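Local coordinates for fucolectin-related protein (Streptococcus pneumoniae, PDB 2WMF), which is the catalytic module of a family 98 glycoside hydrolase that probably hydrolyses host blood-group carbohydrate antigens, at residues Q136-S141 / A171-H176; K165-C170 / K205-A210; M280-Y283 / V289-F292; D421-R426 / Y432-N437. All blocks are in the same frame, centred on the assembly; numbering follows the deposited sequence.

Contact 1: Q136-S141 / A171-H176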
loop_
_atom_site.group_PDB
_atom_site.type_symbol
_atom_site.label_atom_id
_atom_site.label_comp_id
_atom_site.label_asym_id
_atom_site.label_seq_id
_atom_site.Cartn_x
_atom_site.Cartn_y
_atom_site.Cartn_z
ATOM N N GLN A 136 24.240 2.076 17.447
ATOM C CA GLN A 136 22.919 2.549 17.770
ATOM C C GLN A 136 21.975 1.401 18.169
ATOM O O GLN A 136 21.205 1.562 19.111
ATOM C CB GLN A 136 22.314 3.429 16.659
ATOM C CG GLN A 136 23.199 4.561 16.133
ATOM C CD GLN A 136 24.027 5.251 17.231
ATOM O OE1 GLN A 136 23.476 5.719 18.250
ATOM N NE2 GLN A 136 25.348 5.283 17.048
ATOM N N PHE A 137 22.061 0.254 17.488
ATOM C CA PHE A 137 21.261 -0.917 17.881
ATOM C C PHE A 137 21.619 -1.381 19.308
ATOM O O PHE A 137 20.749 -1.782 20.060
ATOM C CB PHE A 137 21.465 -2.084 16.919
ATOM C CG PHE A 137 20.701 -1.991 15.621
ATOM C CD1 PHE A 137 19.330 -1.788 15.623
ATOM C CD2 PHE A 137 21.351 -2.213 14.404
ATOM C CE1 PHE A 137 18.592 -1.740 14.410
ATOM C CE2 PHE A 137 20.624 -2.182 13.206
ATOM C CZ PHE A 137 19.231 -1.945 13.222
ATOM N N GLN A 138 22.900 -1.310 19.648
ATOM C CA GLN A 138 23.332 -1.731 20.985
ATOM C C GLN A 138 22.706 -0.837 22.048
ATOM O O GLN A 138 22.315 -1.300 23.123
ATOM C CB GLN A 138 24.849 -1.657 21.106
ATOM C CG GLN A 138 25.590 -2.656 20.300
ATOM C CD GLN A 138 27.095 -2.460 20.460
ATOM O OE1 GLN A 138 27.598 -2.505 21.599
ATOM N NE2 GLN A 138 27.821 -2.206 19.344
ATOM N N LYS A 139 22.652 0.450 21.770
ATOM C CA LYS A 139 22.238 1.425 22.753
ATOM C C LYS A 139 20.728 1.596 22.904
ATOM O O LYS A 139 20.244 1.911 23.995
ATOM C CB LYS A 139 22.880 2.751 22.414
ATOM C CG LYS A 139 22.542 3.834 23.431
ATOM C CD LYS A 139 23.567 4.936 23.483
ATOM C CE LYS A 139 23.198 5.906 24.613
ATOM N NZ LYS A 139 24.178 7.026 24.674
ATOM N N TYR A 140 19.984 1.451 21.792
ATOM C CA TYR A 140 18.580 1.827 21.750
ATOM C C TYR A 140 17.677 0.625 21.429
ATOM O O TYR A 140 17.607 0.178 20.267
ATOM C CB TYR A 140 18.374 2.922 20.694
ATOM C CG TYR A 140 19.094 4.216 21.009
ATOM C CD1 TYR A 140 18.655 5.028 22.073
ATOM C CD2 TYR A 140 20.258 4.587 20.330
ATOM C CE1 TYR A 140 19.304 6.192 22.393
ATOM C CE2 TYR A 140 20.936 5.779 20.657
ATOM C CZ TYR A 140 20.441 6.561 21.709
ATOM O OH TYR A 140 21.077 7.722 22.042
ATOM N N SER A 141 16.946 0.148 22.435
ATOM C CA SER A 141 15.979 -0.928 22.227
ATOM C C SER A 141 14.813 -0.485 21.302
ATOM O O SER A 141 14.180 -1.323 20.669
ATOM C CB SER A 141 15.421 -1.453 23.573
ATOM O OG SER A 141 14.678 -0.480 24.254
ATOM N N ALA A 171 20.485 -8.046 10.891
ATOM C CA ALA A 171 20.314 -9.463 11.272
ATOM C C ALA A 171 20.995 -9.745 12.616
ATOM O O ALA A 171 20.521 -10.585 13.400
ATOM C CB ALA A 171 20.861 -10.399 10.159
ATOM N N LYS A 172 22.091 -9.053 12.873
ATOM C CA LYS A 172 22.833 -9.223 14.131
ATOM C C LYS A 172 21.969 -8.859 15.349
ATOM O O LYS A 172 22.114 -9.436 16.460
ATOM C CB LYS A 172 24.115 -8.406 14.049
ATOM C CG LYS A 172 24.975 -8.426 15.281
ATOM C CD LYS A 172 26.333 -7.714 15.052
ATOM C CE LYS A 172 27.078 -7.468 16.366
ATOM N NZ LYS A 172 28.256 -6.606 16.197
ATOM N N TYR A 173 21.060 -7.903 15.155
ATOM C CA TYR A 173 20.289 -7.317 16.241
ATOM C C TYR A 173 18.787 -7.627 16.166
ATOM O O TYR A 173 18.020 -7.034 16.897
ATOM C CB TYR A 173 20.536 -5.783 16.291
ATOM C CG TYR A 173 21.955 -5.447 16.764
ATOM C CD1 TYR A 173 22.266 -5.526 18.118
ATOM C CD2 TYR A 173 22.980 -5.165 15.864
ATOM C CE1 TYR A 173 23.562 -5.282 18.573
ATOM C CE2 TYR A 173 24.283 -4.917 16.296
ATOM C CZ TYR A 173 24.578 -4.983 17.652
ATOM O OH TYR A 173 25.862 -4.766 18.170
ATOM N N GLY A 174 18.368 -8.529 15.275
ATOM C CA GLY A 174 16.957 -8.876 15.160
ATOM C C GLY A 174 16.097 -7.778 14.565
ATOM O O GLY A 174 14.888 -7.750 14.774
ATOM N N ALA A 175 16.747 -6.890 13.813
ATOM C CA ALA A 175 16.095 -5.747 13.231
ATOM C C ALA A 175 15.690 -5.994 11.779
ATOM O O ALA A 175 16.018 -7.049 11.195
ATOM C CB ALA A 175 17.020 -4.533 13.339
ATOM N N HIS A 176 14.973 -5.025 11.199
ATOM C CA HIS A 176 14.548 -5.112 9.779
ATOM C C HIS A 176 15.170 -4.001 8.914
ATOM O O HIS A 176 15.225 -2.846 9.318
ATOM C CB HIS A 176 13.030 -5.026 9.659
ATOM C CG HIS A 176 12.310 -6.259 10.117
ATOM N ND1 HIS A 176 11.859 -6.432 11.417
ATOM C CD2 HIS A 176 11.970 -7.381 9.438
ATOM C CE1 HIS A 176 11.290 -7.626 11.514
ATOM N NE2 HIS A 176 11.333 -8.220 10.319
#
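Phe137 and Tyr173 meet by laying the CB of each over the ring face of the other. Phe137 CB lies 3.6 Å from the centroid of the Tyr173 ring and 20° off its normal, a CH-pi contact whose shortest pair is Phe137 CB to Tyr173 CG at 3.4 Å. The return contact is longer, with Tyr173 CB 4.3 Å from the centroid of the Phe137 ring. The two planes are only 24° apart, but the centroids are separated by 5.4 Å, a displacement so large that little ring area faces ring area. In both residues CG stands anti to the carbonyl carbon (chi1 -79° in Phe137), which places each ring beside its own backbone N. The far end of the Phe137 ring runs into Ala175, with Ala175 CB 3.4 Å from Phe137 CE1. At the solvent-facing side, Gln138 CG reaches the phenol oxygen, 3.0 Å from Tyr173 OH, and the planes of the Gln138 amide and the tyrosine ring are nearly parallel.

Farther out, Asp134 holds this end: its OD1 takes hydrogen bonds from both Gln138 NE2 and Tyr173 OH. Val169, Cys170 and Leu143 close around Phe137, while Arg30 binds the carbonyl oxygens of Phe137, Tyr140 and Tyr173. Helices 130-139 and 159-172, joined here at their C-terminal ends, are consecutive members of the outer helical layer of a (beta/alpha)8 barrel.

Contact 2: K165-C170 / K205-A210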
loop_
_atom_site.group_PDB
_atom_site.type_symbol
_atom_site.label_atom_id
_atom_site.label_comp_id
_atom_site.label_asym_id
_atom_site.label_seq_id
_atom_site.Cartn_x
_atom_site.Cartn_y
_atom_site.Cartn_z
ATOM N N LYS A 165 25.206 -4.790 3.376
ATOM C CA LYS A 165 25.980 -4.640 4.619
ATOM C C LYS A 165 25.066 -4.186 5.747
ATOM O O LYS A 165 25.154 -4.691 6.876
ATOM C CB LYS A 165 27.124 -3.655 4.445
ATOM C CG LYS A 165 27.990 -3.539 5.685
ATOM C CD LYS A 165 28.887 -4.784 5.960
ATOM C CE LYS A 165 29.149 -4.933 7.432
ATOM N NZ LYS A 165 27.866 -5.428 8.042
ATOM N N TYR A 166 24.184 -3.236 5.474
ATOM C CA TYR A 166 23.261 -2.807 6.529
ATOM C C TYR A 166 22.297 -3.927 6.939
ATOM O O TYR A 166 21.996 -4.091 8.146
ATOM C CB TYR A 166 22.459 -1.590 6.108
ATOM C CG TYR A 166 23.238 -0.285 5.958
ATOM C CD1 TYR A 166 24.035 0.235 7.007
ATOM C CD2 TYR A 166 23.135 0.438 4.789
ATOM C CE1 TYR A 166 24.706 1.445 6.845
ATOM C CE2 TYR A 166 23.757 1.629 4.632
ATOM C CZ TYR A 166 24.563 2.141 5.640
ATOM O OH TYR A 166 25.182 3.355 5.423
ATOM N N LEU A 167 21.845 -4.712 5.963
ATOM C CA LEU A 167 20.982 -5.865 6.254
ATOM C C LEU A 167 21.695 -6.837 7.241
ATOM O O LEU A 167 21.071 -7.369 8.157
ATOM C CB LEU A 167 20.587 -6.547 4.939
ATOM C CG LEU A 167 19.815 -7.879 5.024
ATOM C CD1 LEU A 167 18.501 -7.747 5.825
ATOM C CD2 LEU A 167 19.584 -8.414 3.573
ATOM N N GLU A 168 22.979 -7.103 7.005
ATOM C CA GLU A 168 23.776 -7.957 7.909
ATOM C C GLU A 168 23.791 -7.403 9.337
ATOM O O GLU A 168 23.564 -8.134 10.298
ATOM C CB GLU A 168 25.192 -8.076 7.350
ATOM C CG GLU A 168 26.103 -8.876 8.203
ATOM C CD GLU A 168 27.469 -9.098 7.546
ATOM O OE1 GLU A 168 27.806 -8.445 6.534
ATOM O OE2 GLU A 168 28.210 -9.956 8.055
ATOM N N VAL A 169 23.984 -6.097 9.472
ATOM C CA VAL A 169 23.937 -5.455 10.794
ATOM C C VAL A 169 22.538 -5.638 11.416
ATOM O O VAL A 169 22.398 -5.944 12.600
ATOM C CB VAL A 169 24.281 -3.953 10.772
ATOM C CG1 VAL A 169 24.212 -3.338 12.203
ATOM C CG2 VAL A 169 25.686 -3.676 10.205
ATOM N N CYS A 170 21.491 -5.423 10.619
ATOM C CA CYS A 170 20.146 -5.648 11.092
ATOM C C CYS A 170 19.974 -7.062 11.626
ATOM O O CYS A 170 19.381 -7.257 12.673
ATOM C CB CYS A 170 19.132 -5.357 9.974
ATOM S SG CYS A 170 18.946 -3.562 9.638
ATOM N N LYS A 205 14.903 -13.289 6.704
ATOM C CA LYS A 205 14.080 -12.970 7.893
ATOM C C LYS A 205 14.025 -11.466 8.205
ATOM O O LYS A 205 12.984 -10.951 8.656
ATOM C CB LYS A 205 14.573 -13.739 9.139
ATOM C CG LYS A 205 13.575 -13.698 10.239
ATOM C CD LYS A 205 13.812 -14.591 11.433
ATOM C CE LYS A 205 12.490 -14.488 12.339
ATOM N NZ LYS A 205 11.091 -15.055 11.901
ATOM N N ASN A 206 15.135 -10.774 7.981
ATOM C CA ASN A 206 15.302 -9.369 8.399
ATOM C C ASN A 206 15.058 -8.379 7.276
ATOM O O ASN A 206 15.202 -7.183 7.487
ATOM C CB ASN A 206 16.719 -9.160 8.927
ATOM C CG ASN A 206 17.058 -10.116 10.064
ATOM O OD1 ASN A 206 16.842 -9.818 11.256
ATOM N ND2 ASN A 206 17.613 -11.245 9.704
ATOM N N LEU A 207 14.645 -8.882 6.109
ATOM C CA LEU A 207 14.518 -8.033 4.915
ATOM C C LEU A 207 13.040 -7.843 4.549
ATOM O O LEU A 207 12.293 -8.801 4.499
ATOM C CB LEU A 207 15.226 -8.663 3.721
ATOM C CG LEU A 207 15.288 -7.902 2.386
ATOM C CD1 LEU A 207 15.902 -6.472 2.585
ATOM C CD2 LEU A 207 16.016 -8.717 1.303
ATOM N N VAL A 208 12.669 -6.608 4.253
ATOM C CA VAL A 208 11.374 -6.277 3.657
ATOM C C VAL A 208 11.648 -5.535 2.347
ATOM O O VAL A 208 12.349 -4.506 2.367
ATOM C CB VAL A 208 10.545 -5.348 4.545
ATOM C CG1 VAL A 208 9.192 -5.084 3.875
ATOM C CG2 VAL A 208 10.416 -5.947 5.986
ATOM N N LEU A 209 11.144 -6.066 1.226
ATOM C CA LEU A 209 11.253 -5.393 -0.072
ATOM C C LEU A 209 9.854 -4.815 -0.363
ATOM O O LEU A 209 8.823 -5.452 -0.104
ATOM C CB LEU A 209 11.749 -6.354 -1.152
ATOM C CG LEU A 209 13.182 -6.901 -0.928
ATOM C CD1 LEU A 209 13.608 -7.940 -2.012
ATOM C CD2 LEU A 209 14.168 -5.729 -0.727
ATOM N N ALA A 210 9.811 -3.594 -0.867
ATOM C CA ALA A 210 8.542 -2.868 -0.977
ATOM C C ALA A 210 8.490 -1.922 -2.159
ATOM O O ALA A 210 9.496 -1.380 -2.591
ATOM C CB ALA A 210 8.236 -2.109 0.365
#
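Leu167 carries the apolar part of this contact, reaching from its helix with one methyl, CD1, to the junction of a 3-10 turn and the facing strand. There it touches Asn206, the last residue of the turn, and Leu207, the first of the strand: Leu167 CD1 lies 3.8 Å from Asn206 CB and 4.0 Å from Leu207 CB. The carbonyl between those two residues completes the patch, with Leu167 CD1 3.7 Å from Asn206 O. Two torsions account for this reach: chi1 (173°) carries CG off the helix, anti to the backbone N, and chi2 (57°) then sets CD1 against the turn. One turn on, Cys170 points at the same region, and its CA is 6.7 Å from that of Asn206. All four touching residues are buried.

No hydrogen bond joins the two segments. Within the helix, Cys170 N donates to Tyr166 O at 2.9 Å. On the outer side, where Glu168 points away from the strand, Lys165 curls back so that NZ makes a weak, 3.4 Å salt bridge with Glu168 OE1.

Strand 176-180 is the neighbour of strand 207-212 in the barrel: its Phe177 touches both Leu167 and Leu207, and the Phe177 backbone pairs with Asn206 and Val208. Tyr203 of helix 194-203 packs on Leu167, while Phe196 and Ser200 of that helix pack on Leu207. Helix 159-172 thus reaches the N-terminal end of strand 207-212.

Contact 3: M280-Y283 / V289-F292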
loop_
_atom_site.group_PDB
_atom_site.type_symbol
_atom_site.label_atom_id
_atom_site.label_comp_id
_atom_site.label_asym_id
_atom_site.label_seq_id
_atom_site.Cartn_x
_atom_site.Cartn_y
_atom_site.Cartn_z
ATOM N N MET A 280 -5.190 -2.536 -0.309
ATOM C CA MET A 280 -5.814 -3.814 -0.653
ATOM C C MET A 280 -5.021 -4.645 -1.683
ATOM O O MET A 280 -4.951 -5.834 -1.566
ATOM C CB MET A 280 -7.222 -3.590 -1.183
ATOM C CG MET A 280 -8.015 -4.873 -1.374
ATOM S SD MET A 280 -9.654 -4.628 -2.107
ATOM C CE MET A 280 -10.522 -3.940 -0.704
ATOM N N ASN A 281 -4.410 -4.006 -2.690
ATOM C CA ASN A 281 -3.577 -4.695 -3.661
ATOM C C ASN A 281 -2.413 -5.416 -2.993
ATOM O O ASN A 281 -1.987 -6.479 -3.465
ATOM C CB ASN A 281 -3.007 -3.677 -4.665
ATOM C CG ASN A 281 -4.031 -3.197 -5.692
ATOM O OD1 ASN A 281 -5.205 -3.604 -5.696
ATOM N ND2 ASN A 281 -3.583 -2.269 -6.544
ATOM N N VAL A 282 -1.891 -4.782 -1.950
ATOM C CA VAL A 282 -0.734 -5.326 -1.188
ATOM C C VAL A 282 -1.235 -6.478 -0.293
ATOM O O VAL A 282 -0.732 -7.631 -0.392
ATOM C CB VAL A 282 -0.027 -4.213 -0.404
ATOM C CG1 VAL A 282 0.971 -4.803 0.592
ATOM C CG2 VAL A 282 0.669 -3.214 -1.411
ATOM N N TYR A 283 -2.221 -6.160 0.524
ATOM C CA TYR A 283 -2.859 -7.130 1.456
ATOM C C TYR A 283 -3.231 -8.446 0.750
ATOM O O TYR A 283 -2.832 -9.555 1.174
ATOM C CB TYR A 283 -4.075 -6.474 2.113
ATOM C CG TYR A 283 -4.908 -7.433 2.899
ATOM C CD1 TYR A 283 -4.636 -7.667 4.237
ATOM C CD2 TYR A 283 -6.022 -8.042 2.339
ATOM C CE1 TYR A 283 -5.422 -8.549 4.982
ATOM C CE2 TYR A 283 -6.825 -8.923 3.090
ATOM C CZ TYR A 283 -6.511 -9.168 4.412
ATOM O OH TYR A 283 -7.313 -10.083 5.140
ATOM N N VAL A 289 3.514 -4.924 5.084
ATOM C CA VAL A 289 4.133 -3.694 5.536
ATOM C C VAL A 289 3.595 -2.530 4.689
ATOM O O VAL A 289 3.648 -2.593 3.490
ATOM C CB VAL A 289 5.697 -3.766 5.441
ATOM C CG1 VAL A 289 6.303 -2.388 5.763
ATOM C CG2 VAL A 289 6.225 -4.874 6.372
ATOM N N TYR A 290 3.109 -1.493 5.356
ATOM C CA TYR A 290 2.424 -0.346 4.723
ATOM C C TYR A 290 3.049 0.963 5.184
ATOM O O TYR A 290 3.140 1.227 6.402
ATOM C CB TYR A 290 0.935 -0.367 5.085
ATOM C CG TYR A 290 0.220 -1.671 4.805
ATOM C CD1 TYR A 290 -0.487 -1.861 3.624
ATOM C CD2 TYR A 290 0.202 -2.696 5.748
ATOM C CE1 TYR A 290 -1.160 -3.048 3.379
ATOM C CE2 TYR A 290 -0.455 -3.899 5.512
ATOM C CZ TYR A 290 -1.148 -4.069 4.319
ATOM O OH TYR A 290 -1.821 -5.247 4.071
ATOM N N ASN A 291 3.470 1.774 4.210
ATOM C CA ASN A 291 4.059 3.070 4.419
ATOM C C ASN A 291 3.398 4.047 3.436
ATOM O O ASN A 291 2.777 3.597 2.495
ATOM C CB ASN A 291 5.591 2.987 4.188
ATOM C CG ASN A 291 6.394 4.092 4.866
ATOM O OD1 ASN A 291 5.873 5.095 5.378
ATOM N ND2 ASN A 291 7.729 3.877 4.882
ATOM N N PHE A 292 3.549 5.353 3.668
ATOM C CA PHE A 292 2.775 6.370 2.954
ATOM C C PHE A 292 3.520 7.684 2.794
ATOM O O PHE A 292 4.276 8.097 3.685
ATOM C CB PHE A 292 1.454 6.675 3.684
ATOM C CG PHE A 292 0.621 5.456 3.852
ATOM C CD1 PHE A 292 -0.287 5.073 2.869
ATOM C CD2 PHE A 292 0.831 4.615 4.942
ATOM C CE1 PHE A 292 -1.021 3.904 2.991
ATOM C CE2 PHE A 292 0.108 3.414 5.078
ATOM C CZ PHE A 292 -0.799 3.051 4.075
#
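Val282 meets Tyr290 in the last turn of helix 272-283, where its CG1 methyl approaches the tyrosine ring carbon CE1 at 3.9 Å. Placing CG1 anti to the backbone N (chi1 168°) directs this methyl to the Tyr290 ring, and the two side chains lie alongside each other with opposite senses. The branch carbon follows closely, with Val282 CB 4.1 Å from Tyr290 CE1. Ser240 of strand 237-243 also packs on Val282.

Next in sequence, Tyr283 receives the end of the same tyrosine. Tyr290 OH sits against Tyr283 CB at 3.2 Å and against Tyr283 CA at 3.4 Å. It lies in the plane of the Tyr283 ring, at the edge, with Tyr283 CD1 3.7 Å from Tyr290 OH. Beyond CB the Tyr283 ring runs on away from the strand. Its own hydroxyl bonds to Asn323 O, and its ring makes an edge-to-face pair with His319, so its orientation is set from the far side.

On the strand, Tyr290 bonds through its backbone to Leu39 and Leu41, while Val289 and Asn291 bond to Ser240; strand 289-293 thereby closes the barrel between strands 39-45 and 237-243. Across the two segments no hydrogen bond forms. One phenol ring bridges strand to helix and its oxygen meets aliphatic carbon, which is consistent with packing, not hydrogen bonding between the segments, setting the spacing.

Contact 4: D421-R426 / Y432-N437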
loop_
_atom_site.group_PDB
_atom_site.type_symbol
_atom_site.label_atom_id
_atom_site.label_comp_id
_atom_site.label_asym_id
_atom_site.label_seq_id
_atom_site.Cartn_x
_atom_site.Cartn_y
_atom_site.Cartn_z
ATOM N N ASP A 421 -18.054 -5.240 -14.811
ATOM C CA ASP A 421 -16.892 -4.436 -15.169
ATOM C C ASP A 421 -16.092 -3.876 -13.980
ATOM O O ASP A 421 -15.112 -3.180 -14.235
ATOM C CB ASP A 421 -17.231 -3.293 -16.141
ATOM C CG ASP A 421 -18.311 -2.325 -15.639
ATOM O OD1 ASP A 421 -18.795 -2.447 -14.494
ATOM O OD2 ASP A 421 -18.680 -1.392 -16.437
ATOM N N GLY A 422 -16.506 -4.171 -12.740
ATOM C CA GLY A 422 -15.727 -3.855 -11.546
ATOM C C GLY A 422 -14.552 -4.793 -11.351
ATOM O O GLY A 422 -14.400 -5.823 -12.061
ATOM N N TYR A 423 -13.732 -4.458 -10.353
ATOM C CA TYR A 423 -12.635 -5.304 -9.905
ATOM C C TYR A 423 -13.167 -6.201 -8.785
ATOM O O TYR A 423 -13.730 -5.715 -7.793
ATOM C CB TYR A 423 -11.484 -4.479 -9.375
ATOM C CG TYR A 423 -10.446 -5.281 -8.624
ATOM C CD1 TYR A 423 -9.410 -5.938 -9.282
ATOM C CD2 TYR A 423 -10.517 -5.396 -7.245
ATOM C CE1 TYR A 423 -8.423 -6.656 -8.599
ATOM C CE2 TYR A 423 -9.555 -6.121 -6.524
ATOM C CZ TYR A 423 -8.510 -6.776 -7.214
ATOM O OH TYR A 423 -7.555 -7.462 -6.463
ATOM N N ALA A 424 -12.989 -7.504 -8.945
ATOM C CA ALA A 424 -13.267 -8.461 -7.853
ATOM C C ALA A 424 -12.254 -9.592 -7.864
ATOM O O ALA A 424 -11.902 -10.111 -8.920
ATOM C CB ALA A 424 -14.699 -9.027 -7.903
ATOM N N GLN A 425 -11.803 -9.948 -6.670
ATOM C CA GLN A 425 -10.815 -10.989 -6.431
ATOM C C GLN A 425 -11.343 -11.925 -5.336
ATOM O O GLN A 425 -11.725 -11.469 -4.285
ATOM C CB GLN A 425 -9.477 -10.393 -5.996
ATOM C CG GLN A 425 -8.411 -11.427 -5.840
ATOM C CD GLN A 425 -7.078 -10.931 -5.250
ATOM O OE1 GLN A 425 -6.108 -11.729 -5.148
ATOM N NE2 GLN A 425 -6.996 -9.609 -4.898
ATOM N N ARG A 426 -11.320 -13.230 -5.601
ATOM C CA ARG A 426 -11.670 -14.232 -4.584
ATOM C C ARG A 426 -10.405 -14.578 -3.790
ATOM O O ARG A 426 -9.354 -14.872 -4.364
ATOM C CB ARG A 426 -12.307 -15.427 -5.214
ATOM C CG ARG A 426 -12.868 -16.396 -4.176
ATOM C CD ARG A 426 -14.150 -15.908 -3.572
ATOM N NE ARG A 426 -14.555 -16.836 -2.517
ATOM C CZ ARG A 426 -15.727 -16.806 -1.905
ATOM N NH1 ARG A 426 -16.615 -15.828 -2.141
ATOM N NH2 ARG A 426 -15.999 -17.698 -0.963
ATOM N N TYR A 432 -12.947 -9.557 -2.468
ATOM C CA TYR A 432 -12.334 -8.229 -2.328
ATOM C C TYR A 432 -12.663 -7.453 -3.634
ATOM O O TYR A 432 -12.364 -7.923 -4.736
ATOM C CB TYR A 432 -10.813 -8.322 -2.106
ATOM C CG TYR A 432 -10.512 -8.699 -0.683
ATOM C CD1 TYR A 432 -10.264 -7.706 0.254
ATOM C CD2 TYR A 432 -10.628 -10.017 -0.233
ATOM C CE1 TYR A 432 -10.114 -7.991 1.600
ATOM C CE2 TYR A 432 -10.471 -10.339 1.146
ATOM C CZ TYR A 432 -10.218 -9.339 2.063
ATOM O OH TYR A 432 -10.084 -9.642 3.410
ATOM N N ILE A 433 -13.274 -6.279 -3.488
ATOM C CA ILE A 433 -13.954 -5.602 -4.581
ATOM C C ILE A 433 -13.632 -4.099 -4.577
ATOM O O ILE A 433 -13.575 -3.475 -3.515
ATOM C CB ILE A 433 -15.488 -5.736 -4.408
ATOM C CG1 ILE A 433 -15.901 -7.207 -4.314
ATOM C CG2 ILE A 433 -16.243 -5.002 -5.486
ATOM C CD1 ILE A 433 -16.902 -7.446 -3.225
ATOM N N TYR A 434 -13.490 -3.517 -5.761
ATOM C CA TYR A 434 -13.508 -2.061 -5.910
ATOM C C TYR A 434 -13.878 -1.605 -7.315
ATOM O O TYR A 434 -13.819 -2.350 -8.282
ATOM C CB TYR A 434 -12.232 -1.392 -5.414
ATOM C CG TYR A 434 -10.871 -1.772 -5.979
ATOM C CD1 TYR A 434 -10.555 -1.572 -7.331
ATOM C CD2 TYR A 434 -9.849 -2.297 -5.145
ATOM C CE1 TYR A 434 -9.306 -1.917 -7.840
ATOM C CE2 TYR A 434 -8.586 -2.594 -5.639
ATOM C CZ TYR A 434 -8.294 -2.396 -6.982
ATOM O OH TYR A 434 -7.034 -2.653 -7.475
ATOM N N ASN A 435 -14.229 -0.311 -7.387
ATOM C CA ASN A 435 -14.404 0.376 -8.652
ATOM C C ASN A 435 -12.989 0.805 -9.099
ATOM O O ASN A 435 -12.283 1.461 -8.330
ATOM C CB ASN A 435 -15.315 1.592 -8.454
ATOM C CG ASN A 435 -15.526 2.405 -9.738
ATOM O OD1 ASN A 435 -14.570 2.660 -10.485
ATOM N ND2 ASN A 435 -16.799 2.750 -10.026
ATOM N N SER A 436 -12.584 0.385 -10.303
ATOM C CA SER A 436 -11.222 0.566 -10.796
ATOM C C SER A 436 -10.921 1.891 -11.503
ATOM O O SER A 436 -9.809 2.057 -12.043
ATOM C CB SER A 436 -10.823 -0.572 -11.744
ATOM O OG SER A 436 -11.581 -0.577 -12.920
ATOM N N ASN A 437 -11.911 2.804 -11.526
ATOM C CA ASN A 437 -11.735 4.128 -12.147
ATOM C C ASN A 437 -11.055 5.145 -11.210
ATOM O O ASN A 437 -11.650 5.602 -10.226
ATOM C CB ASN A 437 -13.105 4.656 -12.581
ATOM C CG ASN A 437 -13.694 3.907 -13.751
ATOM O OD1 ASN A 437 -12.980 3.368 -14.599
ATOM N ND2 ASN A 437 -15.044 3.855 -13.792
HETATM O O HOH W 1 -12.545 -3.021 -13.539
#
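Tyr423 and Tyr434 are brought face to face by different first torsions: CG is anti to the backbone N in Tyr423 (chi1 167°), but lies between N and the carbonyl carbon in Tyr434 (chi1 57°), which swings that ring back over its partner. The result is an offset stack with centroids 4.2 Å apart and planes at 17°. Tyr423 CD2 lies over the centre of the Tyr434 ring, 3.5 Å above its plane.

Beneath the rings the strands run antiparallel. Tyr423 and Tyr434 form a hydrogen-bonded pair, each N donating to the other's O at 3.0 Å; Gln425 and Tyr432 form another, with both N to O distances 2.9 Å. Between them Ala424 and Ile433 are a non-hydrogen-bonded pair, where Ala424 CA makes a CH...O contact to Tyr432 O at 3.3 Å. Past the strand ends, a water accepts from Ser436 OG and donates to Asp421 O, 2.7 Å from each.

The hairpin lies at one edge of a six-stranded sheet, with strand 467-472 next to 430-434. Ile433 packs on Leu448 of strand 444-449, in a second antiparallel sheet. Tyr432 and Tyr434 pack on Met280 of helix 272-283; Tyr432 OH bonds to His319 of helix 307-322, and Tyr434 OH to Asn281.

The four contacts form a chain across the molecule, from the barrel rim to the C-terminal sheets. Contacts 1 and 2 share helix 159-172 and have centres 12 Å apart; Ala175 N to Cys170 O, 2.9 Å, is a probable hydrogen bond between them. Contacts 2 and 3 meet inside the barrel, where Val208 CG1 is 3.9 Å from Val289 CG2. Contact 3 then touches contact 4 where the barrel meets the C-terminal region: Tyr283 OH to Tyr432 OH, 3.3 Å, is a probable hydrogen bond. Contacts 1 and 4 are about 41 Å apart, centre to centre. Contacts 1 and 2 lie at strand N-termini, whereas active sites of such barrels open at strand C-termini.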